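Cryptic loci regulator 2 (Schizosaccharomyces pombe 972h-, PDB 5IKJ) promotes transcriptional silencing at heterochromatin, acting upstream of histone deacetylases, and is required for nucleosome positioning and for the gene-silencing function of SHREC. Local coordinates at residues D185-H188 with H189-W192; R61-A64 with Q65-G69; E534-L537 with S538-M542; R514-S517 with R518-V522. One frame throughout, in Å; residues are numbered along the deposited sequence.

All four interactions are local ones, between residues a few positions apart. Interactions 1 and 2 belong together: helices 183-195 and 50-67 touch, with Leu187 against Leu62 and the rings of Tyr191 and His66 stacked. Interaction 1 is the buried one and carries a zinc ligand. Interaction 2 is partly buried and covers the last turn of its helix. Interactions 3 and 4 lie farther along the chain, on helices 531-540 and 518-522, with nearest atoms about 15 Å apart. Interaction 3 is apolar at Leu536 and Ile540 and exposed at Glu534 and Ser538. Interaction 4 is mostly polar, at a helix start. The second protein of the assembly reaches interactions 2, 3 and 4.

Interaction 1. Residues D185-H188 with H189-W192; sequences DFLH and HLYW. With ZN (zinc ion), chain C.
Three successive helical hydrogen bonds join 185-188 to 189-192: Leu190 N to Phe186 O at 2.8 Å, then Tyr191 N to Leu187 O and Trp192 N to His188 O. The first is close to straight, with an N-H...O angle of 170°. One turn apart, Phe186 and Leu190 make the main apolar contact. Leu190 CB sits over one face of the Phe186 ring, 3.9 Å from its centroid, in a CH-pi contact displaced toward the rim. Both Leu190 methyls also reach the far end of the ring. Leu187 CD2 meets Leu190 CD2 at 3.9 Å. His189 turns to another side of the helix. Its CG is anti to the backbone N (chi1 -165°), and this helps bring ND1 to the zinc ion at 2.1 Å. Cys204, Cys206 and Cys209 complete the site of three cysteines and one histidine. Asp21 accepts a hydrogen bond from His189 NE2, so both ring nitrogens are engaged, which should fix the rotation of the ring. Trp192 CE3 lies 3.7 Å above the plane of the His189 ring. Phe186, Leu187 and Leu190 pack on helix 50-67, while His188 and Tyr191 touch helix 214-237.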
loop_
_atom_site.group_PDB
_atom_site.type_symbol
_atom_site.label_atom_id
_atom_site.label_comp_id
_atom_site.label_asym_id
_atom_site.label_seq_id
_atom_site.Cartn_x
_atom_site.Cartn_y
_atom_site.Cartn_z
ATOM N N ASP A 185 -3.363 -16.061 -18.745
ATOM C CA ASP A 185 -4.079 -14.986 -19.426
ATOM C C ASP A 185 -5.516 -14.882 -18.932
ATOM O O ASP A 185 -6.043 -13.776 -18.767
ATOM C CB ASP A 185 -4.043 -15.206 -20.938
ATOM C CG ASP A 185 -2.663 -14.982 -21.529
ATOM O OD1 ASP A 185 -1.826 -14.332 -20.867
ATOM O OD2 ASP A 185 -2.419 -15.448 -22.661
ATOM N N PHE A 186 -6.168 -16.023 -18.692
ATOM C CA PHE A 186 -7.531 -16.002 -18.171
ATOM C C PHE A 186 -7.595 -15.377 -16.785
ATOM O O PHE A 186 -8.590 -14.729 -16.446
ATOM C CB PHE A 186 -8.101 -17.419 -18.123
ATOM C CG PHE A 186 -9.365 -17.532 -17.320
ATOM C CD1 PHE A 186 -10.530 -16.919 -17.748
ATOM C CD2 PHE A 186 -9.388 -18.250 -16.136
ATOM C CE1 PHE A 186 -11.696 -17.021 -17.012
ATOM C CE2 PHE A 186 -10.552 -18.356 -15.395
ATOM C CZ PHE A 186 -11.708 -17.740 -15.835
ATOM N N LEU A 187 -6.547 -15.553 -15.976
ATOM C CA LEU A 187 -6.610 -15.129 -14.581
ATOM C C LEU A 187 -6.944 -13.648 -14.458
ATOM O O LEU A 187 -7.704 -13.251 -13.567
ATOM C CB LEU A 187 -5.288 -15.432 -13.877
ATOM C CG LEU A 187 -5.242 -16.687 -13.006
ATOM C CD1 LEU A 187 -3.866 -16.819 -12.396
ATOM C CD2 LEU A 187 -6.303 -16.655 -11.908
ATOM N N HIS A 188 -6.382 -12.815 -15.332
ATOM C CA HIS A 188 -6.648 -11.383 -15.245
ATOM C C HIS A 188 -8.118 -11.081 -15.508
ATOM O O HIS A 188 -8.711 -10.230 -14.836
ATOM C CB HIS A 188 -5.748 -10.624 -16.219
ATOM C CG HIS A 188 -4.298 -10.672 -15.851
ATOM N ND1 HIS A 188 -3.752 -9.858 -14.882
ATOM C CD2 HIS A 188 -3.284 -11.442 -16.312
ATOM C CE1 HIS A 188 -2.463 -10.122 -14.765
ATOM N NE2 HIS A 188 -2.154 -11.079 -15.622
ATOM N N HIS A 189 -8.725 -11.772 -16.475
ATOM C CA HIS A 189 -10.159 -11.619 -16.697
ATOM C C HIS A 189 -10.955 -12.203 -15.538
ATOM O O HIS A 189 -11.952 -11.613 -15.103
ATOM C CB HIS A 189 -10.563 -12.281 -18.012
ATOM C CG HIS A 189 -11.920 -11.876 -18.495
ATOM N ND1 HIS A 189 -12.165 -10.652 -19.078
ATOM C CD2 HIS A 189 -13.106 -12.528 -18.478
ATOM C CE1 HIS A 189 -13.443 -10.568 -19.402
ATOM N NE2 HIS A 189 -14.036 -11.693 -19.048
ATOM N N LEU A 190 -10.536 -13.364 -15.027
ATOM C CA LEU A 190 -11.189 -13.932 -13.853
ATOM C C LEU A 190 -11.178 -12.947 -12.693
ATOM O O LEU A 190 -12.192 -12.767 -12.008
ATOM C CB LEU A 190 -10.498 -15.234 -13.445
ATOM C CG LEU A 190 -11.053 -15.918 -12.191
ATOM C CD1 LEU A 190 -12.500 -16.337 -12.398
ATOM C CD2 LEU A 190 -10.200 -17.114 -11.796
ATOM N N TYR A 191 -10.034 -12.305 -12.454
ATOM C CA TYR A 191 -9.921 -11.359 -11.351
ATOM C C TYR A 191 -10.819 -10.147 -11.570
ATOM O O TYR A 191 -11.371 -9.595 -10.612
ATOM C CB TYR A 191 -8.462 -10.938 -11.193
ATOM C CG TYR A 191 -8.219 -9.898 -10.129
ATOM C CD1 TYR A 191 -8.156 -10.249 -8.787
ATOM C CD2 TYR A 191 -8.036 -8.565 -10.468
ATOM C CE1 TYR A 191 -7.926 -9.300 -7.812
ATOM C CE2 TYR A 191 -7.805 -7.609 -9.501
ATOM C CZ TYR A 191 -7.751 -7.982 -8.176
ATOM O OH TYR A 191 -7.523 -7.030 -7.209
ATOM N N TRP A 192 -10.980 -9.720 -12.824
ATOM C CA TRP A 192 -11.888 -8.619 -13.125
ATOM C C TRP A 192 -13.338 -9.013 -12.874
ATOM O O TRP A 192 -14.142 -8.188 -12.427
ATOM C CB TRP A 192 -11.698 -8.174 -14.575
ATOM C CG TRP A 192 -12.711 -7.179 -15.044
ATOM C CD1 TRP A 192 -12.703 -5.833 -14.820
ATOM C CD2 TRP A 192 -13.879 -7.448 -15.830
ATOM N NE1 TRP A 192 -13.796 -5.248 -15.412
ATOM C CE2 TRP A 192 -14.533 -6.218 -16.038
ATOM C CE3 TRP A 192 -14.436 -8.609 -16.374
ATOM C CZ2 TRP A 192 -15.717 -6.116 -16.768
ATOM C CZ3 TRP A 192 -15.611 -8.506 -17.097
ATOM C CH2 TRP A 192 -16.238 -7.268 -17.288
HETATM ZN ZN ZN C . -10.730 -9.165 -19.468
#

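Interaction 2. Residues R61-A64 with Q65-G69; sequences RLLA and QHVFG
Backbone hydrogen bonds from 65-69 to 61-64 form the last turns of helix 50-67. Gln65 N bonds to Arg61 O, and Phe68 N to Ala64 O. Leu63 O accepts twice: from Val67 N at 2.8 Å and from His66 N at 2.9 Å. The Val67 bond is nearly straight at 172°, whereas the His66 bond is more bent (N-H...O 131°), its donor lying above the carbonyl plane. A further His66 bond, to Leu62 O, is weak. Apolar contact is made by Leu63 and Val67, which lie side by side and point the same way, with Leu63 CD1 3.6 Å from Val67 CG2. On another flank the Gln65 amide packs on the aliphatic part of Arg61, with NE2 3.3 Å from Arg61 CG. The guanidinium and amide planes are 68° apart, so they are not stacked. Gln65 OE1 is 3.7 Å from Leu62 CD2. The polar end of His66 is used elsewhere: NE2 bonds to Glu225. Leu63 and Val67 touch Ile194 of helix 183-195, and Phe68 packs on the other protein chain. Phe68 is the first residue to leave helical angles. Mixed i+3 and i+4 bonding of this kind is typical of a helix C-terminal turn.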
loop_
_atom_site.group_PDB
_atom_site.type_symbol
_atom_site.label_atom_id
_atom_site.label_comp_id
_atom_site.label_asym_id
_atom_site.label_seq_id
_atom_site.Cartn_x
_atom_site.Cartn_y
_atom_site.Cartn_z
ATOM N N ARG A 61 -6.280 -20.877 -6.383
ATOM C CA ARG A 61 -5.163 -20.489 -5.528
ATOM C C ARG A 61 -4.697 -19.077 -5.850
ATOM O O ARG A 61 -4.525 -18.246 -4.952
ATOM C CB ARG A 61 -3.999 -21.471 -5.677
ATOM C CG ARG A 61 -2.751 -21.033 -4.910
ATOM C CD ARG A 61 -1.620 -22.047 -4.973
ATOM N NE ARG A 61 -0.967 -22.076 -6.278
ATOM C CZ ARG A 61 -1.274 -22.913 -7.265
ATOM N NH1 ARG A 61 -0.611 -22.849 -8.412
ATOM N NH2 ARG A 61 -2.237 -23.814 -7.114
ATOM N N LEU A 62 -4.479 -18.789 -7.133
ATOM C CA LEU A 62 -3.922 -17.499 -7.521
ATOM C C LEU A 62 -4.958 -16.390 -7.397
ATOM O O LEU A 62 -4.620 -15.264 -7.013
ATOM C CB LEU A 62 -3.372 -17.578 -8.945
ATOM C CG LEU A 62 -2.208 -18.564 -9.095
ATOM C CD1 LEU A 62 -1.851 -18.789 -10.555
ATOM C CD2 LEU A 62 -0.989 -18.079 -8.324
ATOM N N LEU A 63 -6.219 -16.685 -7.711
ATOM C CA LEU A 63 -7.285 -15.735 -7.415
ATOM C C LEU A 63 -7.321 -15.421 -5.925
ATOM O O LEU A 63 -7.350 -14.252 -5.524
ATOM C CB LEU A 63 -8.631 -16.289 -7.885
ATOM C CG LEU A 63 -9.835 -15.365 -7.679
ATOM C CD1 LEU A 63 -9.623 -14.035 -8.391
ATOM C CD2 LEU A 63 -11.122 -16.027 -8.160
ATOM N N ALA A 64 -7.302 -16.460 -5.086
ATOM C CA ALA A 64 -7.340 -16.248 -3.642
ATOM C C ALA A 64 -6.160 -15.407 -3.176
ATOM O O ALA A 64 -6.323 -14.492 -2.362
ATOM C CB ALA A 64 -7.355 -17.593 -2.916
ATOM N N GLN A 65 -4.959 -15.707 -3.676
ATOM C CA GLN A 65 -3.787 -14.922 -3.310
ATOM C C GLN A 65 -3.850 -13.508 -3.867
ATOM O O GLN A 65 -3.132 -12.630 -3.380
ATOM C CB GLN A 65 -2.517 -15.624 -3.797
ATOM C CG GLN A 65 -2.260 -16.960 -3.115
ATOM C CD GLN A 65 -1.163 -17.762 -3.785
ATOM O OE1 GLN A 65 -0.575 -17.326 -4.775
ATOM N NE2 GLN A 65 -0.883 -18.945 -3.249
ATOM N N HIS A 66 -4.694 -13.268 -4.871
ATOM C CA HIS A 66 -4.850 -11.922 -5.408
ATOM C C HIS A 66 -5.883 -11.136 -4.611
ATOM O O HIS A 66 -5.608 -10.022 -4.151
ATOM C CB HIS A 66 -5.251 -11.999 -6.880
ATOM C CG HIS A 66 -4.945 -10.759 -7.661
ATOM N ND1 HIS A 66 -5.059 -10.703 -9.033
ATOM C CD2 HIS A 66 -4.534 -9.530 -7.267
ATOM C CE1 HIS A 66 -4.729 -9.495 -9.452
ATOM N NE2 HIS A 66 -4.405 -8.763 -8.400
ATOM N N VAL A 67 -7.075 -11.706 -4.426
ATOM C CA VAL A 67 -8.148 -10.981 -3.751
ATOM C C VAL A 67 -7.809 -10.772 -2.282
ATOM O O VAL A 67 -8.052 -9.697 -1.722
ATOM C CB VAL A 67 -9.488 -11.721 -3.912
ATOM C CG1 VAL A 67 -10.638 -10.849 -3.419
ATOM C CG2 VAL A 67 -9.714 -12.107 -5.357
ATOM N N PHE A 68 -7.253 -11.794 -1.633
ATOM C CA PHE A 68 -6.896 -11.721 -0.225
ATOM C C PHE A 68 -5.409 -11.468 -0.014
ATOM O O PHE A 68 -4.881 -11.766 1.062
ATOM C CB PHE A 68 -7.323 -13.004 0.488
ATOM C CG PHE A 68 -8.786 -13.311 0.345
ATOM C CD1 PHE A 68 -9.740 -12.444 0.852
ATOM C CD2 PHE A 68 -9.209 -14.464 -0.295
ATOM C CE1 PHE A 68 -11.085 -12.719 0.723
ATOM C CE2 PHE A 68 -10.555 -14.745 -0.427
ATOM C CZ PHE A 68 -11.495 -13.871 0.083
ATOM N N GLY A 69 -4.725 -10.923 -1.019
ATOM C CA GLY A 69 -3.316 -10.615 -0.899
ATOM C C GLY A 69 -2.892 -9.485 -1.814
ATOM O O GLY A 69 -3.004 -8.310 -1.455
#

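Interaction 3. Residues E534-L537 with S538-M542; sequences EYLL and SEIDM
No ring or carboxylate stacks across the contact between 534-537 and 538-542. The Asp541 carboxylate lies beside Leu537, and its strong partner is a basic side chain of the other protein chain, with which OD1 pairs. The side chains of Tyr535 and Glu539 both touch Phe302 of strand 300-304. The close side-chain contact is aliphatic. Leu536 CD2 presses on the end of Ile540, 3.3 Å from CD1, which is tighter than usual for two carbons; the exact placing of these methyls is therefore doubtful. CG1 of Ile540 lies between its backbone N and carbonyl carbon (chi1 71°), and this turns the branch toward Leu536. Ile540 CG2 comes to 3.6 Å from the same Leu536 CD2. Behind these groups the backbone keeps helical bonds. Ile540 N bonds to Leu536 O at 3.0 Å, and Glu539 N to Tyr535 O at 2.9 Å. Ser538 N to Glu534 O is weak, at 3.3 Å. There a water donates to Glu534 O and also hydrogen-bonds to Ser538 OG, 3.0 Å away. Leu536 and Ile540 rest on strands 288-294 and 255-266. The chemistry is thus divided: an aliphatic pair, Leu536 with Ile540, between the sheet and the partner chain, water-bridged polar groups on the exposed side, and at Asp541 a charge that probably helps hold the partner chain.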
loop_
_atom_site.group_PDB
_atom_site.type_symbol
_atom_site.label_atom_id
_atom_site.label_comp_id
_atom_site.label_asym_id
_atom_site.label_seq_id
_atom_site.Cartn_x
_atom_site.Cartn_y
_atom_site.Cartn_z
ATOM N N GLU A 534 22.173 -5.032 -6.421
ATOM C CA GLU A 534 23.028 -6.200 -6.474
ATOM C C GLU A 534 23.604 -6.317 -5.059
ATOM O O GLU A 534 23.481 -7.353 -4.422
ATOM C CB GLU A 534 24.135 -6.032 -7.510
ATOM C CG GLU A 534 25.156 -7.156 -7.499
ATOM C CD GLU A 534 25.800 -7.388 -8.850
ATOM O OE1 GLU A 534 25.867 -6.443 -9.657
ATOM O OE2 GLU A 534 26.243 -8.525 -9.100
ATOM N N TYR A 535 24.214 -5.239 -4.568
ATOM C CA TYR A 535 24.741 -5.208 -3.208
ATOM C C TYR A 535 23.666 -5.580 -2.195
ATOM O O TYR A 535 23.886 -6.429 -1.321
ATOM C CB TYR A 535 25.302 -3.819 -2.892
ATOM C CG TYR A 535 26.523 -3.436 -3.695
ATOM C CD1 TYR A 535 27.721 -4.123 -3.546
ATOM C CD2 TYR A 535 26.484 -2.375 -4.589
ATOM C CE1 TYR A 535 28.842 -3.771 -4.274
ATOM C CE2 TYR A 535 27.599 -2.014 -5.320
ATOM C CZ TYR A 535 28.775 -2.715 -5.159
ATOM O OH TYR A 535 29.886 -2.357 -5.888
ATOM N N LEU A 536 22.493 -4.949 -2.297
ATOM C CA LEU A 536 21.422 -5.188 -1.334
ATOM C C LEU A 536 21.108 -6.674 -1.225
ATOM O O LEU A 536 21.047 -7.230 -0.123
ATOM C CB LEU A 536 20.173 -4.399 -1.735
ATOM C CG LEU A 536 19.155 -4.080 -0.635
ATOM C CD1 LEU A 536 18.066 -3.165 -1.175
ATOM C CD2 LEU A 536 18.526 -5.332 -0.045
ATOM N N LEU A 537 20.902 -7.320 -2.360
ATOM C CA LEU A 537 20.571 -8.731 -2.362
ATOM C C LEU A 537 21.583 -9.547 -1.580
ATOM O O LEU A 537 21.222 -10.472 -0.863
ATOM C CB LEU A 537 20.469 -9.257 -3.785
ATOM C CG LEU A 537 20.066 -10.721 -3.847
ATOM C CD1 LEU A 537 18.879 -10.964 -2.940
ATOM C CD2 LEU A 537 19.752 -11.142 -5.267
ATOM N N SER A 538 22.852 -9.201 -1.721
ATOM C CA SER A 538 23.903 -9.921 -1.029
ATOM C C SER A 538 23.883 -9.621 0.449
ATOM O O SER A 538 24.214 -10.468 1.264
ATOM C CB SER A 538 25.267 -9.541 -1.595
ATOM O OG SER A 538 25.412 -10.017 -2.912
ATOM N N GLU A 539 23.493 -8.403 0.789
ATOM C CA GLU A 539 23.475 -7.991 2.187
ATOM C C GLU A 539 22.344 -8.658 2.963
ATOM O O GLU A 539 22.503 -8.948 4.154
ATOM C CB GLU A 539 23.349 -6.470 2.279
ATOM C CG GLU A 539 23.700 -5.896 3.644
ATOM C CD GLU A 539 25.196 -5.745 3.853
ATOM O OE1 GLU A 539 25.958 -5.881 2.873
ATOM O OE2 GLU A 539 25.610 -5.488 5.003
ATOM N N ILE A 540 21.205 -8.907 2.315
ATOM C CA ILE A 540 20.014 -9.423 2.983
ATOM C C ILE A 540 19.685 -10.848 2.552
ATOM O O ILE A 540 18.640 -11.379 2.943
ATOM C CB ILE A 540 18.801 -8.502 2.750
ATOM C CG1 ILE A 540 18.308 -8.585 1.298
ATOM C CG2 ILE A 540 19.152 -7.062 3.101
ATOM C CD1 ILE A 540 16.944 -7.959 1.079
ATOM N N ASP A 541 20.547 -11.484 1.755
ATOM C CA ASP A 541 20.189 -12.756 1.133
ATOM C C ASP A 541 19.703 -13.770 2.162
ATOM O O ASP A 541 18.751 -14.517 1.907
ATOM C CB ASP A 541 21.387 -13.317 0.362
ATOM C CG ASP A 541 20.981 -14.307 -0.718
ATOM O OD1 ASP A 541 19.998 -15.051 -0.515
ATOM O OD2 ASP A 541 21.650 -14.339 -1.773
ATOM N N MET A 542 20.339 -13.810 3.331
ATOM C CA MET A 542 19.991 -14.801 4.344
ATOM C C MET A 542 18.997 -14.269 5.370
ATOM O O MET A 542 18.115 -15.011 5.816
ATOM C CB MET A 542 21.252 -15.280 5.071
ATOM C CG MET A 542 22.464 -15.525 4.171
ATOM S SD MET A 542 22.127 -16.582 2.750
ATOM C CE MET A 542 21.361 -17.996 3.535
HETATM O O HOH W 1 23.996 -10.310 -5.595
#

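Interaction 4. Residues R514-S517 with R518-V522; sequences RTSS and RLSAV
Ser517 O is gripped from two sides of the sequence: Thr515 OG1 donates to it at 3.0 Å, and Ala521 N bonds to it weakly at 3.3 Å. Ser517 is the N-cap of the short helix 518-522, and the loop before it leads in from strand 513-514. The Thr515 hydroxyl lies above the carbonyl plane, 46° out of it. It ties the loop to the same oxygen that begins the helical bonding. Ser517 OG makes the capping bond. With OG anti to its own backbone N (chi1 -178°), it reaches forward over the first turn and accepts from Leu519 N. The bond is weak, 3.4 Å and 132°, and the position of OG is itself less sure. Inside the helix Val522 N bonds to Arg518 O. The other side-chain contacts are light. Ser516 OG lies 4.0 Å from Ser520 CB. The Arg518 chain, bent at chi2, holds the helix start to other loops, with NE bonded to Gly245 O and NH1 to Gly385 O. The Arg518 and Leu519 backbones bond to the other protein chain, so the capped turn is part of that interface. Thr515 bonds by its backbone to Trp334 of strand 333-340; Thr333 of the same strand touches both Thr515 and Ala521. Between those two residues the contact is direct: Thr515 CG2 meets Ala521 CB at 3.9 Å.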
loop_
_atom_site.group_PDB
_atom_site.type_symbol
_atom_site.label_atom_id
_atom_site.label_comp_id
_atom_site.label_asym_id
_atom_site.label_seq_id
_atom_site.Cartn_x
_atom_site.Cartn_y
_atom_site.Cartn_z
ATOM N N ARG A 514 6.323 22.517 -5.112
ATOM C CA ARG A 514 5.680 21.281 -5.531
ATOM C C ARG A 514 6.493 20.625 -6.637
ATOM O O ARG A 514 7.032 21.304 -7.516
ATOM C CB ARG A 514 4.252 21.524 -6.023
ATOM C CG ARG A 514 3.466 20.227 -6.204
ATOM C CD ARG A 514 2.192 20.408 -7.011
ATOM N NE ARG A 514 2.456 20.898 -8.363
ATOM C CZ ARG A 514 1.960 22.017 -8.889
ATOM N NH1 ARG A 514 1.143 22.798 -8.196
ATOM N NH2 ARG A 514 2.277 22.353 -10.131
ATOM N N THR A 515 6.578 19.300 -6.584
ATOM C CA THR A 515 7.222 18.516 -7.623
ATOM C C THR A 515 6.268 17.421 -8.081
ATOM O O THR A 515 5.293 17.092 -7.401
ATOM C CB THR A 515 8.543 17.899 -7.135
ATOM O OG1 THR A 515 8.277 16.933 -6.110
ATOM C CG2 THR A 515 9.461 18.982 -6.583
ATOM N N SER A 516 6.560 16.862 -9.253
ATOM C CA SER A 516 5.728 15.817 -9.829
ATOM C C SER A 516 6.046 14.437 -9.276
ATOM O O SER A 516 5.309 13.487 -9.563
ATOM C CB SER A 516 5.904 15.793 -11.349
ATOM O OG SER A 516 7.251 15.511 -11.690
ATOM N N SER A 517 7.108 14.306 -8.489
ATOM C CA SER A 517 7.639 13.001 -8.130
ATOM C C SER A 517 8.714 13.191 -7.074
ATOM O O SER A 517 9.316 14.264 -6.977
ATOM C CB SER A 517 8.219 12.296 -9.362
ATOM O OG SER A 517 8.708 11.010 -9.037
ATOM N N ARG A 518 8.948 12.142 -6.283
ATOM C CA ARG A 518 10.070 12.169 -5.352
ATOM C C ARG A 518 11.396 12.151 -6.101
ATOM O O ARG A 518 12.321 12.891 -5.754
ATOM C CB ARG A 518 9.986 10.985 -4.386
ATOM C CG ARG A 518 10.943 11.065 -3.199
ATOM C CD ARG A 518 10.804 12.387 -2.464
ATOM N NE ARG A 518 11.189 12.294 -1.059
ATOM C CZ ARG A 518 11.107 13.302 -0.195
ATOM N NH1 ARG A 518 10.655 14.485 -0.589
ATOM N NH2 ARG A 518 11.474 13.129 1.066
ATOM N N LEU A 519 11.500 11.315 -7.137
ATOM C CA LEU A 519 12.720 11.269 -7.936
ATOM C C LEU A 519 13.022 12.626 -8.559
ATOM O O LEU A 519 14.189 13.022 -8.669
ATOM C CB LEU A 519 12.591 10.199 -9.020
ATOM C CG LEU A 519 13.834 9.930 -9.872
ATOM C CD1 LEU A 519 15.014 9.509 -9.009
ATOM C CD2 LEU A 519 13.536 8.861 -10.911
ATOM N N SER A 520 11.983 13.355 -8.975
ATOM C CA SER A 520 12.192 14.672 -9.567
ATOM C C SER A 520 12.804 15.639 -8.561
ATOM O O SER A 520 13.656 16.461 -8.918
ATOM C CB SER A 520 10.871 15.221 -10.105
ATOM O OG SER A 520 10.966 16.611 -10.359
ATOM N N ALA A 521 12.384 15.556 -7.297
ATOM C CA ALA A 521 12.959 16.410 -6.264
ATOM C C ALA A 521 14.336 15.926 -5.830
ATOM O O ALA A 521 15.202 16.746 -5.507
ATOM C CB ALA A 521 12.024 16.478 -5.056
ATOM N N VAL A 522 14.553 14.611 -5.809
ATOM C CA VAL A 522 15.862 14.075 -5.457
ATOM C C VAL A 522 16.878 14.387 -6.549
ATOM O O VAL A 522 18.009 14.799 -6.264
ATOM C CB VAL A 522 15.759 12.561 -5.196
ATOM C CG1 VAL A 522 17.139 11.939 -5.027
ATOM C CG2 VAL A 522 14.906 12.290 -3.964
#